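Local structure of prophage MuSo2, 43 kDa tail protein (Shewanella oneidensis, 3CDD) at residues A[24-32]-A[170-178]; A[98-109]-A[125-133]. The protein probably serves as a structural hub component of the baseplate of a Mu-like phage tail. All coordinates share one frame; numbering follows the deposited sequence.

Interaction 1: residues A[24-32]-A[170-178]; sequences ITRSLEAMS and LTSDTFGNL
Met31, present as selenomethionine, lays its end against the backbone of strand 169-172: CE lies 3.6 Å from Leu170 CB and equally near the Leu170 carbonyl, while SE passes 3.8 Å from Thr171 O. CG stands opposite the backbone N (chi1 -176°), and bends at the next two torsions fold the chain so that CE also reaches Leu178 CD1 at 4.0 Å. His156 of helix 155-164 packs on the same side chain. Arg26, at the other end of the contact, turns its guanidinium over Thr174, whose CG2 sits 3.8 Å above the centre of one face. At the edge of that group NH1 gives Ser172 O a weak, bent bond (3.3 Å, 121° at the hydrogen), and NH2 bonds Asn300. Thr171 meets Leu28 CD2 with CB, at 3.7 Å, and with CG2; its OG1, trans to the backbone N (chi1 -178°), is turned to a water held by Ser27 O. Another water joins Arg26 NH1 to Ser172 OG, which also bonds Asp97. The GpP-like N-terminal region and the gp44-like second domain thus meet through a small apolar patch and a hydrated polar margin, with the arginine held more by Asn300 and water than by its direct bond to Ser172.

Interaction 2: residues A[98-109]-A[125-133]; sequences KTADLVDCSIDY and IVCKPFGIK
Phe130 turns its ring against the end of helix 100-104 and the residues just after it, and neighbours meet it from several directions. Cys105 CB approaches the edge, 3.7 Å from Phe130 CE2, and the Cys105 sulfur also lies at the edge, 5.3 Å from the ring centroid. Asp101 CB comes in obliquely, 3.5 Å from Phe130 CD2, as does Leu102 CD2 near Phe130 CD1. Leu102 and Ile132 point their ends at each other, Leu102 CG meeting Ile132 CD1 at 3.7 Å, and Leu102 CD1 touches Cys127 SG. Lys98 runs alongside Ile132 in the opposite sense; a bend at chi3 (61°) brings Lys98 NZ to Gly131 O at 2.8 Å, at a C=O...N angle of 157° and tilted somewhat from the carbonyl plane. Farther along, the Ile107 and Val126 side chains cross at an angle, and Ile125 CG2 lies 3.5 Å from Tyr109 CD1, on a ring that also stacks with Phe114. Pro155 of helix 155-164 touches Leu102, Ile107 and Phe130. In a second subunit, Tyr249 meets the Phe130 ring edge-to-face, and Arg248 and Arg250 form salt bridges with Asp101. The chemistry is that of a largely apolar core joining helix 100-104 to the end of helix 119-127 and its 3-10 turn, with one lysine-carbonyl bond at its border; Asp101 and Phe130 contact both this cluster and the second subunit.

How the interactions relate
From the N terminus, strand 21-27 and the turn after it supply the first side of interaction 1, which closes only when the chain reaches 170-178. Within that long loop the chain passes through strands 34-42 to 88-97, continues into 98-109, and returns at 125-133 to close the short loop of interaction 2. The smaller loop is therefore nested in the larger, and the two do not cross. Their centres lie about 14 Å apart, yet they touch: Leu178 N probably bonds Lys133 O, and Met31 and Ser32 pack on Thr99. Interaction 2 lies within the gp44-like part of the chain; interaction 1 joins that part to the GpP-like N-terminal strands.

Interaction 1: residues A[24-32]-A[170-178]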
ATOM      1  N   ILE A  24      -7.868   0.538 -22.529  1.00 27.93           N
ATOM      2  CA  ILE A  24      -7.444  -0.857 -22.793  1.00 28.68           C
ATOM      3  C   ILE A  24      -5.919  -0.916 -22.744  1.00 29.12           C
ATOM      4  O   ILE A  24      -5.244  -0.129 -23.417  1.00 29.81           O
ATOM      5  CB  ILE A  24      -7.995  -1.407 -24.131  1.00 28.41           C
ATOM      6  CG1 ILE A  24      -9.509  -1.569 -24.076  1.00 30.03           C
ATOM      7  CG2 ILE A  24      -7.379  -2.780 -24.467  1.00 30.52           C
ATOM      8  CD1 ILE A  24     -10.206  -1.598 -25.481  1.00 28.52           C
ATOM      9  N   THR A  25      -5.378  -1.792 -21.906  1.00 28.94           N
ATOM     10  CA  THR A  25      -3.939  -2.008 -21.895  1.00 29.36           C
ATOM     11  C   THR A  25      -3.575  -3.286 -22.644  1.00 29.26           C
ATOM     12  O   THR A  25      -4.166  -4.345 -22.419  1.00 29.38           O
ATOM     13  CB  THR A  25      -3.363  -2.028 -20.451  1.00 29.77           C
ATOM     14  OG1 THR A  25      -3.669  -0.795 -19.822  1.00 29.68           O
ATOM     15  CG2 THR A  25      -1.822  -2.160 -20.463  1.00 30.09           C
ATOM     16  N   ARG A  26      -2.626  -3.155 -23.563  1.00 28.63           N
ATOM     17  CA  ARG A  26      -1.863  -4.285 -24.072  1.00 28.20           C
ATOM     18  C   ARG A  26      -0.428  -4.149 -23.540  1.00 28.70           C
ATOM     19  O   ARG A  26       0.161  -3.056 -23.566  1.00 28.71           O
ATOM     20  CB  ARG A  26      -1.885  -4.303 -25.607  1.00 27.78           C
ATOM     21  CG  ARG A  26      -3.321  -4.401 -26.205  1.00 27.09           C
ATOM     22  CD  ARG A  26      -3.374  -4.949 -27.640  1.00 27.86           C
ATOM     23  NE  ARG A  26      -2.783  -6.280 -27.732  1.00 27.65           N
ATOM     24  CZ  ARG A  26      -1.819  -6.625 -28.583  1.00 30.24           C
ATOM     25  NH1 ARG A  26      -1.343  -7.864 -28.562  1.00 29.37           N
ATOM     26  NH2 ARG A  26      -1.347  -5.744 -29.476  1.00 29.05           N
ATOM     27  N   SER A  27       0.145  -5.244 -23.071  1.00 28.81           N
ATOM     28  CA  SER A  27       1.459  -5.167 -22.432  1.00 30.21           C
ATOM     29  C   SER A  27       2.306  -6.407 -22.618  1.00 31.58           C
ATOM     30  O   SER A  27       1.791  -7.516 -22.617  1.00 32.79           O
ATOM     31  CB  SER A  27       1.295  -4.929 -20.944  1.00 29.12           C
ATOM     32  OG  SER A  27       2.572  -4.860 -20.349  1.00 29.83           O
ATOM     33  N   LEU A  28       3.611  -6.221 -22.748  1.00 33.42           N
ATOM     34  CA  LEU A  28       4.558  -7.341 -22.790  1.00 35.13           C
ATOM     35  C   LEU A  28       4.999  -7.788 -21.399  1.00 36.79           C
ATOM     36  O   LEU A  28       5.628  -8.839 -21.259  1.00 37.91           O
ATOM     37  CB  LEU A  28       5.813  -6.966 -23.586  1.00 34.52           C
ATOM     38  CG  LEU A  28       5.915  -7.067 -25.108  1.00 35.65           C
ATOM     39  CD1 LEU A  28       7.331  -6.636 -25.504  1.00 34.64           C
ATOM     40  CD2 LEU A  28       5.619  -8.483 -25.627  1.00 34.11           C
ATOM     41  N   GLU A  29       4.710  -6.996 -20.371  1.00 38.16           N
ATOM     42  CA  GLU A  29       5.235  -7.287 -19.035  1.00 40.44           C
ATOM     43  C   GLU A  29       4.161  -7.636 -18.003  1.00 39.68           C
ATOM     44  O   GLU A  29       4.448  -7.785 -16.812  1.00 41.07           O
ATOM     45  CB  GLU A  29       6.067  -6.105 -18.525  1.00 40.39           C
ATOM     46  CG  GLU A  29       7.291  -5.778 -19.386  1.00 43.32           C
ATOM     47  CD  GLU A  29       8.170  -4.681 -18.778  1.00 44.73           C
ATOM     48  OE1 GLU A  29       7.919  -4.302 -17.598  1.00 48.82           O
ATOM     49  OE2 GLU A  29       9.113  -4.199 -19.481  1.00 49.36           O
ATOM     50  N   ALA A  30       2.923  -7.731 -18.440  1.00 38.19           N
ATOM     51  CA  ALA A  30       1.835  -8.019 -17.535  1.00 36.74           C
ATOM     52  C   ALA A  30       0.823  -8.885 -18.281  1.00 35.19           C
ATOM     53  O   ALA A  30       0.018  -8.357 -19.076  1.00 34.35           O
ATOM     54  CB  ALA A  30       1.198  -6.718 -17.048  1.00 37.44           C
HETATM   55  N   MSE A  31       0.892 -10.204 -18.044  1.00 32.93           N
HETATM   56  CA  MSE A  31       0.073 -11.183 -18.783  1.00 32.18           C
HETATM   57  C   MSE A  31      -1.412 -10.843 -18.725  1.00 32.03           C
HETATM   58  O   MSE A  31      -1.947 -10.666 -17.636  1.00 32.10           O
HETATM   59  CB  MSE A  31       0.296 -12.613 -18.276  1.00 31.55           C
HETATM   60  CG  MSE A  31      -0.475 -13.722 -19.088  1.00 31.53           C
HETATM   61 SE   MSE A  31      -0.092 -13.788 -21.009  0.50 24.10          SE
HETATM   62  CE  MSE A  31       1.797 -14.193 -20.818  1.00 25.35           C
ATOM     63  N   SER A  32      -2.034 -10.718 -19.905  1.00 31.32           N
ATOM     64  CA  SER A  32      -3.489 -10.559 -20.082  1.00 30.79           C
ATOM     65  C   SER A  32      -4.015  -9.112 -20.161  1.00 30.46           C
ATOM     66  O   SER A  32      -5.204  -8.889 -20.461  1.00 31.19           O
ATOM     67  CB  SER A  32      -4.302 -11.428 -19.100  1.00 30.79           C
ATOM     68  OG  SER A  32      -4.565 -10.788 -17.854  1.00 30.13           O
ATOM     69  N   LEU A 170       6.786 -14.676 -22.854  1.00 29.58           N
ATOM     70  CA  LEU A 170       5.359 -15.007 -22.992  1.00 30.01           C
ATOM     71  C   LEU A 170       4.517 -13.737 -23.090  1.00 29.73           C
ATOM     72  O   LEU A 170       4.710 -12.799 -22.322  1.00 29.72           O
ATOM     73  CB  LEU A 170       4.870 -15.831 -21.809  1.00 30.29           C
ATOM     74  CG  LEU A 170       5.735 -17.008 -21.337  1.00 32.35           C
ATOM     75  CD1 LEU A 170       5.054 -17.588 -20.132  1.00 32.78           C
ATOM     76  CD2 LEU A 170       5.912 -18.087 -22.439  1.00 32.47           C
ATOM     77  N   THR A 171       3.621 -13.680 -24.068  1.00 29.21           N
ATOM     78  CA  THR A 171       2.661 -12.560 -24.142  1.00 28.91           C
ATOM     79  C   THR A 171       1.317 -13.075 -24.696  1.00 28.36           C
ATOM     80  O   THR A 171       1.038 -14.270 -24.630  1.00 27.08           O
ATOM     81  CB  THR A 171       3.274 -11.309 -24.884  1.00 28.64           C
ATOM     82  OG1 THR A 171       2.342 -10.217 -24.898  1.00 29.83           O
ATOM     83  CG2 THR A 171       3.680 -11.646 -26.287  1.00 29.64           C
ATOM     84  N   SER A 172       0.470 -12.194 -25.204  1.00 28.20           N
ATOM     85  CA  SER A 172      -0.762 -12.646 -25.820  1.00 28.53           C
ATOM     86  C   SER A 172      -1.003 -11.802 -27.070  1.00 28.63           C
ATOM     87  O   SER A 172      -0.345 -10.773 -27.264  1.00 29.90           O
ATOM     88  CB  SER A 172      -1.931 -12.572 -24.826  1.00 28.02           C
ATOM     89  OG  SER A 172      -2.175 -11.244 -24.380  1.00 28.17           O
ATOM     90  N   ASP A 173      -1.926 -12.221 -27.921  1.00 28.35           N
ATOM     91  CA  ASP A 173      -2.238 -11.419 -29.107  1.00 28.51           C
ATOM     92  C   ASP A 173      -3.623 -10.815 -28.942  1.00 27.86           C
ATOM     93  O   ASP A 173      -4.248 -11.020 -27.903  1.00 28.90           O
ATOM     94  CB  ASP A 173      -2.085 -12.255 -30.387  1.00 28.12           C
ATOM     95  CG  ASP A 173      -3.038 -13.449 -30.439  1.00 29.50           C
ATOM     96  OD1 ASP A 173      -4.071 -13.453 -29.721  1.00 29.35           O
ATOM     97  OD2 ASP A 173      -2.764 -14.380 -31.223  1.00 30.67           O
ATOM     98  N   THR A 174      -4.116 -10.076 -29.938  1.00 27.81           N
ATOM     99  CA  THR A 174      -5.422  -9.424 -29.808  1.00 27.40           C
ATOM    100  C   THR A 174      -6.575 -10.426 -29.681  1.00 27.40           C
ATOM    101  O   THR A 174      -7.669 -10.065 -29.253  1.00 26.70           O
ATOM    102  CB  THR A 174      -5.731  -8.436 -30.952  1.00 27.25           C
ATOM    103  OG1 THR A 174      -5.863  -9.153 -32.190  1.00 27.83           O
ATOM    104  CG2 THR A 174      -4.654  -7.362 -31.056  1.00 26.41           C
ATOM    105  N   PHE A 175      -6.318 -11.678 -30.051  1.00 27.74           N
ATOM    106  CA  PHE A 175      -7.337 -12.726 -29.983  1.00 27.95           C
ATOM    107  C   PHE A 175      -7.261 -13.536 -28.676  1.00 28.13           C
ATOM    108  O   PHE A 175      -8.000 -14.491 -28.478  1.00 28.10           O
ATOM    109  CB  PHE A 175      -7.306 -13.587 -31.254  1.00 28.17           C
ATOM    110  CG  PHE A 175      -7.838 -12.856 -32.477  1.00 29.57           C
ATOM    111  CD1 PHE A 175      -6.984 -12.111 -33.296  1.00 30.47           C
ATOM    112  CD2 PHE A 175      -9.196 -12.880 -32.782  1.00 28.95           C
ATOM    113  CE1 PHE A 175      -7.475 -11.413 -34.406  1.00 29.25           C
ATOM    114  CE2 PHE A 175      -9.687 -12.196 -33.899  1.00 30.09           C
ATOM    115  CZ  PHE A 175      -8.825 -11.462 -34.707  1.00 29.22           C
ATOM    116  N   GLY A 176      -6.391 -13.106 -27.763  1.00 28.33           N
ATOM    117  CA  GLY A 176      -6.278 -13.744 -26.452  1.00 28.32           C
ATOM    118  C   GLY A 176      -5.625 -15.110 -26.520  1.00 28.28           C
ATOM    119  O   GLY A 176      -5.843 -15.957 -25.639  1.00 28.26           O
ATOM    120  N   ASN A 177      -4.855 -15.335 -27.584  1.00 27.71           N
ATOM    121  CA  ASN A 177      -4.028 -16.541 -27.705  1.00 28.29           C
ATOM    122  C   ASN A 177      -2.769 -16.305 -26.909  1.00 27.53           C
ATOM    123  O   ASN A 177      -2.306 -15.187 -26.870  1.00 28.70           O
ATOM    124  CB  ASN A 177      -3.617 -16.775 -29.160  1.00 27.88           C
ATOM    125  CG  ASN A 177      -4.801 -17.043 -30.087  1.00 30.41           C
ATOM    126  OD1 ASN A 177      -5.733 -17.781 -29.740  1.00 31.61           O
ATOM    127  ND2 ASN A 177      -4.741 -16.476 -31.300  1.00 29.65           N
ATOM    128  N   LEU A 178      -2.194 -17.349 -26.318  1.00 27.35           N
ATOM    129  CA  LEU A 178      -0.837 -17.276 -25.743  1.00 27.37           C
ATOM    130  C   LEU A 178       0.250 -17.187 -26.827  1.00 27.19           C
ATOM    131  O   LEU A 178       0.280 -18.009 -27.751  1.00 26.26           O
ATOM    132  CB  LEU A 178      -0.567 -18.480 -24.844  1.00 26.97           C
ATOM    133  CG  LEU A 178       0.775 -18.468 -24.107  1.00 27.99           C
ATOM    134  CD1 LEU A 178       0.788 -17.385 -23.030  1.00 26.80           C
ATOM    135  CD2 LEU A 178       1.077 -19.821 -23.507  1.00 27.67           C
TER
HETATM  136  O   HOH W   1      -1.971  -8.687 -25.918  1.00 26.57           O
HETATM  137  O   HOH W   2       1.987 -10.056 -22.037  1.00 19.96           O
HETATM  138  O   HOH W   3       3.415 -11.287 -20.365  1.00 21.47           O
HETATM  139  O   HOH W   4      -0.964 -10.263 -22.214  1.00 25.89           O

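Interaction 2: residues A[98-109]-A[125-133]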
ATOM      1  N   LYS A  98      -8.211 -13.437 -22.470  1.00 27.39           N
ATOM      2  CA  LYS A  98      -8.389 -14.868 -22.135  1.00 26.91           C
ATOM      3  C   LYS A  98      -7.279 -15.490 -21.288  1.00 26.24           C
ATOM      4  O   LYS A  98      -7.551 -16.361 -20.451  1.00 26.02           O
ATOM      5  CB  LYS A  98      -8.543 -15.707 -23.416  1.00 26.78           C
ATOM      6  CG  LYS A  98      -9.871 -15.546 -24.131  1.00 26.76           C
ATOM      7  CD  LYS A  98      -9.894 -16.318 -25.455  1.00 27.24           C
ATOM      8  CE  LYS A  98      -9.686 -17.799 -25.214  1.00 29.81           C
ATOM      9  NZ  LYS A  98     -10.140 -18.637 -26.374  1.00 33.26           N
ATOM     10  N   THR A  99      -6.035 -15.053 -21.506  1.00 25.92           N
ATOM     11  CA  THR A  99      -4.882 -15.629 -20.787  1.00 25.87           C
ATOM     12  C   THR A  99      -4.952 -15.400 -19.272  1.00 26.61           C
ATOM     13  O   THR A  99      -4.170 -15.976 -18.520  1.00 25.70           O
ATOM     14  CB  THR A  99      -3.525 -15.144 -21.342  1.00 26.31           C
ATOM     15  OG1 THR A  99      -3.437 -13.715 -21.239  1.00 26.37           O
ATOM     16  CG2 THR A  99      -3.335 -15.579 -22.806  1.00 26.43           C
ATOM     17  N   ALA A 100      -5.920 -14.594 -18.822  1.00 27.26           N
ATOM     18  CA  ALA A 100      -6.083 -14.361 -17.387  1.00 27.52           C
ATOM     19  C   ALA A 100      -6.422 -15.660 -16.648  1.00 27.62           C
ATOM     20  O   ALA A 100      -6.037 -15.828 -15.496  1.00 28.15           O
ATOM     21  CB  ALA A 100      -7.133 -13.305 -17.128  1.00 27.32           C
ATOM     22  N   ASP A 101      -7.128 -16.581 -17.310  1.00 27.22           N
ATOM     23  CA  ASP A 101      -7.398 -17.895 -16.730  1.00 26.98           C
ATOM     24  C   ASP A 101      -6.095 -18.634 -16.414  1.00 26.99           C
ATOM     25  O   ASP A 101      -6.019 -19.360 -15.424  1.00 26.67           O
ATOM     26  CB  ASP A 101      -8.285 -18.746 -17.649  1.00 26.03           C
ATOM     27  CG  ASP A 101      -9.749 -18.326 -17.603  1.00 26.64           C
ATOM     28  OD1 ASP A 101     -10.140 -17.590 -16.660  1.00 26.23           O
ATOM     29  OD2 ASP A 101     -10.507 -18.722 -18.517  1.00 24.80           O
ATOM     30  N   LEU A 102      -5.076 -18.423 -17.253  1.00 26.61           N
ATOM     31  CA  LEU A 102      -3.760 -19.040 -17.064  1.00 26.38           C
ATOM     32  C   LEU A 102      -3.037 -18.452 -15.861  1.00 26.41           C
ATOM     33  O   LEU A 102      -2.164 -19.092 -15.293  1.00 26.42           O
ATOM     34  CB  LEU A 102      -2.880 -18.860 -18.302  1.00 26.43           C
ATOM     35  CG  LEU A 102      -3.383 -19.371 -19.659  1.00 26.29           C
ATOM     36  CD1 LEU A 102      -2.361 -19.032 -20.752  1.00 24.49           C
ATOM     37  CD2 LEU A 102      -3.665 -20.863 -19.657  1.00 24.90           C
ATOM     38  N   VAL A 103      -3.400 -17.225 -15.493  1.00 25.18           N
ATOM     39  CA  VAL A 103      -2.775 -16.532 -14.387  1.00 24.94           C
ATOM     40  C   VAL A 103      -3.486 -16.880 -13.074  1.00 24.42           C
ATOM     41  O   VAL A 103      -2.842 -16.974 -12.026  1.00 23.56           O
ATOM     42  CB  VAL A 103      -2.860 -14.989 -14.586  1.00 25.24           C
ATOM     43  CG1 VAL A 103      -2.444 -14.218 -13.299  1.00 26.28           C
ATOM     44  CG2 VAL A 103      -2.064 -14.540 -15.835  1.00 26.29           C
ATOM     45  N   ASP A 104      -4.814 -17.011 -13.142  1.00 23.50           N
ATOM     46  CA  ASP A 104      -5.660 -17.225 -11.947  1.00 24.67           C
ATOM     47  C   ASP A 104      -5.717 -18.665 -11.456  1.00 24.08           C
ATOM     48  O   ASP A 104      -5.788 -18.910 -10.248  1.00 23.99           O
ATOM     49  CB  ASP A 104      -7.114 -16.812 -12.222  1.00 24.18           C
ATOM     50  CG  ASP A 104      -7.288 -15.334 -12.387  1.00 25.80           C
ATOM     51  OD1 ASP A 104      -6.345 -14.542 -12.085  1.00 24.30           O
ATOM     52  OD2 ASP A 104      -8.400 -14.977 -12.850  1.00 28.71           O
ATOM     53  N   CYS A 105      -5.695 -19.606 -12.399  1.00 24.45           N
ATOM     54  CA  CYS A 105      -6.129 -20.992 -12.111  1.00 24.73           C
ATOM     55  C   CYS A 105      -4.982 -21.986 -11.969  1.00 25.12           C
ATOM     56  O   CYS A 105      -3.871 -21.724 -12.438  1.00 25.04           O
ATOM     57  CB  CYS A 105      -7.100 -21.456 -13.198  1.00 24.65           C
ATOM     58  SG  CYS A 105      -8.588 -20.423 -13.376  1.00 24.40           S
ATOM     59  N   SER A 106      -5.263 -23.125 -11.329  1.00 25.03           N
ATOM     60  CA  SER A 106      -4.269 -24.173 -11.101  1.00 25.29           C
ATOM     61  C   SER A 106      -4.146 -25.060 -12.325  1.00 25.68           C
ATOM     62  O   SER A 106      -5.081 -25.155 -13.127  1.00 25.73           O
ATOM     63  CB  SER A 106      -4.653 -25.041  -9.896  1.00 25.09           C
ATOM     64  OG  SER A 106      -4.862 -24.262  -8.732  1.00 24.47           O
ATOM     65  N   ILE A 107      -2.979 -25.680 -12.481  1.00 25.82           N
ATOM     66  CA  ILE A 107      -2.776 -26.723 -13.486  1.00 26.52           C
ATOM     67  C   ILE A 107      -3.325 -28.025 -12.937  1.00 27.58           C
ATOM     68  O   ILE A 107      -2.921 -28.469 -11.859  1.00 27.15           O
ATOM     69  CB  ILE A 107      -1.279 -26.960 -13.793  1.00 26.39           C
ATOM     70  CG1 ILE A 107      -0.590 -25.654 -14.204  1.00 25.77           C
ATOM     71  CG2 ILE A 107      -1.112 -28.050 -14.873  1.00 26.34           C
ATOM     72  CD1 ILE A 107       0.915 -25.596 -13.863  1.00 23.46           C
ATOM     73  N   ASP A 108      -4.255 -28.621 -13.673  1.00 29.15           N
ATOM     74  CA  ASP A 108      -4.718 -29.969 -13.369  1.00 31.29           C
ATOM     75  C   ASP A 108      -4.203 -30.966 -14.413  1.00 31.81           C
ATOM     76  O   ASP A 108      -4.953 -31.432 -15.274  1.00 33.09           O
ATOM     77  CB  ASP A 108      -6.242 -30.028 -13.250  1.00 30.97           C
ATOM     78  CG  ASP A 108      -6.734 -31.351 -12.678  1.00 34.26           C
ATOM     79  OD1 ASP A 108      -6.011 -32.378 -12.774  1.00 36.78           O
ATOM     80  OD2 ASP A 108      -7.859 -31.368 -12.129  1.00 36.00           O
ATOM     81  N   TYR A 109      -2.916 -31.283 -14.326  1.00 32.13           N
ATOM     82  CA  TYR A 109      -2.308 -32.318 -15.157  1.00 31.92           C
ATOM     83  C   TYR A 109      -1.924 -33.463 -14.217  1.00 31.87           C
ATOM     84  O   TYR A 109      -0.850 -33.439 -13.609  1.00 32.15           O
ATOM     85  CB  TYR A 109      -1.112 -31.750 -15.936  1.00 31.49           C
ATOM     86  CG  TYR A 109      -0.521 -32.701 -16.960  1.00 31.94           C
ATOM     87  CD1 TYR A 109      -1.219 -33.034 -18.126  1.00 30.98           C
ATOM     88  CD2 TYR A 109       0.744 -33.269 -16.761  1.00 31.13           C
ATOM     89  CE1 TYR A 109      -0.669 -33.921 -19.066  1.00 31.39           C
ATOM     90  CE2 TYR A 109       1.303 -34.138 -17.695  1.00 30.44           C
ATOM     91  CZ  TYR A 109       0.591 -34.464 -18.841  1.00 31.02           C
ATOM     92  OH  TYR A 109       1.140 -35.337 -19.753  1.00 32.69           O
ATOM     93  N   ILE A 125      -0.270 -28.357 -23.734  1.00 30.79           N
ATOM     94  CA  ILE A 125      -0.939 -29.173 -22.708  1.00 30.52           C
ATOM     95  C   ILE A 125      -1.726 -28.353 -21.677  1.00 29.84           C
ATOM     96  O   ILE A 125      -2.938 -28.527 -21.537  1.00 29.24           O
ATOM     97  CB  ILE A 125       0.046 -30.139 -21.973  1.00 30.89           C
ATOM     98  CG1 ILE A 125       0.539 -31.236 -22.934  1.00 31.26           C
ATOM     99  CG2 ILE A 125      -0.658 -30.790 -20.760  1.00 31.39           C
ATOM    100  CD1 ILE A 125       1.809 -31.964 -22.499  1.00 31.23           C
ATOM    101  N   VAL A 126      -1.042 -27.451 -20.965  1.00 28.97           N
ATOM    102  CA  VAL A 126      -1.691 -26.707 -19.874  1.00 28.47           C
ATOM    103  C   VAL A 126      -2.753 -25.694 -20.334  1.00 28.47           C
ATOM    104  O   VAL A 126      -3.627 -25.341 -19.558  1.00 27.93           O
ATOM    105  CB  VAL A 126      -0.663 -26.062 -18.892  1.00 28.54           C
ATOM    106  CG1 VAL A 126       0.268 -27.162 -18.287  1.00 27.61           C
ATOM    107  CG2 VAL A 126       0.145 -24.947 -19.580  1.00 27.82           C
ATOM    108  N   CYS A 127      -2.671 -25.269 -21.601  1.00 28.80           N
ATOM    109  CA  CYS A 127      -3.544 -24.232 -22.184  1.00 28.80           C
ATOM    110  C   CYS A 127      -4.851 -24.786 -22.738  1.00 28.78           C
ATOM    111  O   CYS A 127      -5.872 -24.084 -22.755  1.00 27.76           O
ATOM    112  CB  CYS A 127      -2.815 -23.501 -23.315  1.00 28.88           C
ATOM    113  SG  CYS A 127      -1.730 -22.172 -22.754  1.00 31.12           S
ATOM    114  N   LYS A 128      -4.797 -26.044 -23.190  1.00 28.31           N
ATOM    115  CA  LYS A 128      -5.892 -26.694 -23.898  1.00 29.03           C
ATOM    116  C   LYS A 128      -7.235 -26.718 -23.146  1.00 28.96           C
ATOM    117  O   LYS A 128      -8.236 -26.332 -23.730  1.00 29.82           O
ATOM    118  CB  LYS A 128      -5.482 -28.114 -24.344  1.00 28.97           C
ATOM    119  CG  LYS A 128      -6.569 -28.891 -25.068  1.00 30.44           C
ATOM    120  CD  LYS A 128      -5.954 -29.873 -26.048  1.00 32.17           C
ATOM    121  CE  LYS A 128      -7.011 -30.509 -26.918  1.00 33.58           C
ATOM    122  NZ  LYS A 128      -7.334 -31.891 -26.449  1.00 34.53           N
ATOM    123  N   PRO A 129      -7.268 -27.157 -21.859  1.00 28.79           N
ATOM    124  CA  PRO A 129      -8.587 -27.204 -21.184  1.00 28.41           C
ATOM    125  C   PRO A 129      -9.201 -25.804 -20.978  1.00 28.20           C
ATOM    126  O   PRO A 129     -10.397 -25.691 -20.697  1.00 27.21           O
ATOM    127  CB  PRO A 129      -8.274 -27.861 -19.831  1.00 28.43           C
ATOM    128  CG  PRO A 129      -6.842 -27.604 -19.605  1.00 28.56           C
ATOM    129  CD  PRO A 129      -6.185 -27.608 -20.959  1.00 28.54           C
ATOM    130  N   PHE A 130      -8.379 -24.759 -21.122  1.00 27.76           N
ATOM    131  CA  PHE A 130      -8.867 -23.380 -21.075  1.00 27.50           C
ATOM    132  C   PHE A 130      -9.291 -22.879 -22.469  1.00 28.47           C
ATOM    133  O   PHE A 130      -9.769 -21.738 -22.614  1.00 28.69           O
ATOM    134  CB  PHE A 130      -7.804 -22.457 -20.506  1.00 26.39           C
ATOM    135  CG  PHE A 130      -7.392 -22.767 -19.079  1.00 25.76           C
ATOM    136  CD1 PHE A 130      -6.245 -23.532 -18.816  1.00 23.25           C
ATOM    137  CD2 PHE A 130      -8.104 -22.248 -18.003  1.00 22.49           C
ATOM    138  CE1 PHE A 130      -5.832 -23.783 -17.494  1.00 20.02           C
ATOM    139  CE2 PHE A 130      -7.703 -22.507 -16.685  1.00 23.39           C
ATOM    140  CZ  PHE A 130      -6.557 -23.284 -16.431  1.00 20.66           C
ATOM    141  N   GLY A 131      -9.131 -23.735 -23.485  1.00 28.87           N
ATOM    142  CA  GLY A 131      -9.428 -23.368 -24.875  1.00 29.48           C
ATOM    143  C   GLY A 131      -8.638 -22.153 -25.335  1.00 29.99           C
ATOM    144  O   GLY A 131      -9.191 -21.228 -25.942  1.00 30.72           O
ATOM    145  N   ILE A 132      -7.351 -22.141 -25.003  1.00 29.54           N
ATOM    146  CA  ILE A 132      -6.442 -21.067 -25.364  1.00 29.25           C
ATOM    147  C   ILE A 132      -5.399 -21.653 -26.329  1.00 30.28           C
ATOM    148  O   ILE A 132      -4.740 -22.662 -26.011  1.00 29.92           O
ATOM    149  CB  ILE A 132      -5.763 -20.455 -24.090  1.00 28.81           C
ATOM    150  CG1 ILE A 132      -6.756 -19.579 -23.313  1.00 29.25           C
ATOM    151  CG2 ILE A 132      -4.515 -19.640 -24.449  1.00 27.32           C
ATOM    152  CD1 ILE A 132      -6.389 -19.347 -21.861  1.00 28.30           C
ATOM    153  N   LYS A 133      -5.283 -21.043 -27.510  1.00 30.93           N
ATOM    154  CA  LYS A 133      -4.269 -21.440 -28.490  1.00 31.62           C
ATOM    155  C   LYS A 133      -2.894 -20.889 -28.125  1.00 31.62           C
ATOM    156  O   LYS A 133      -2.789 -19.809 -27.513  1.00 31.77           O
ATOM    157  CB  LYS A 133      -4.644 -20.986 -29.904  1.00 32.34           C
ATOM    158  CG  LYS A 133      -5.733 -21.794 -30.565  1.00 33.90           C
ATOM    159  CD  LYS A 133      -5.375 -22.043 -32.039  1.00 39.14           C
ATOM    160  CE  LYS A 133      -6.587 -22.430 -32.866  1.00 40.51           C
ATOM    161  NZ  LYS A 133      -7.406 -21.225 -33.189  1.00 41.66           N
TER
HETATM  162  O   HOH W   5      -6.981 -18.456 -27.439  1.00 40.02           O
HETATM  163  O   HOH W   6     -10.103 -18.971 -21.269  1.00 27.65           O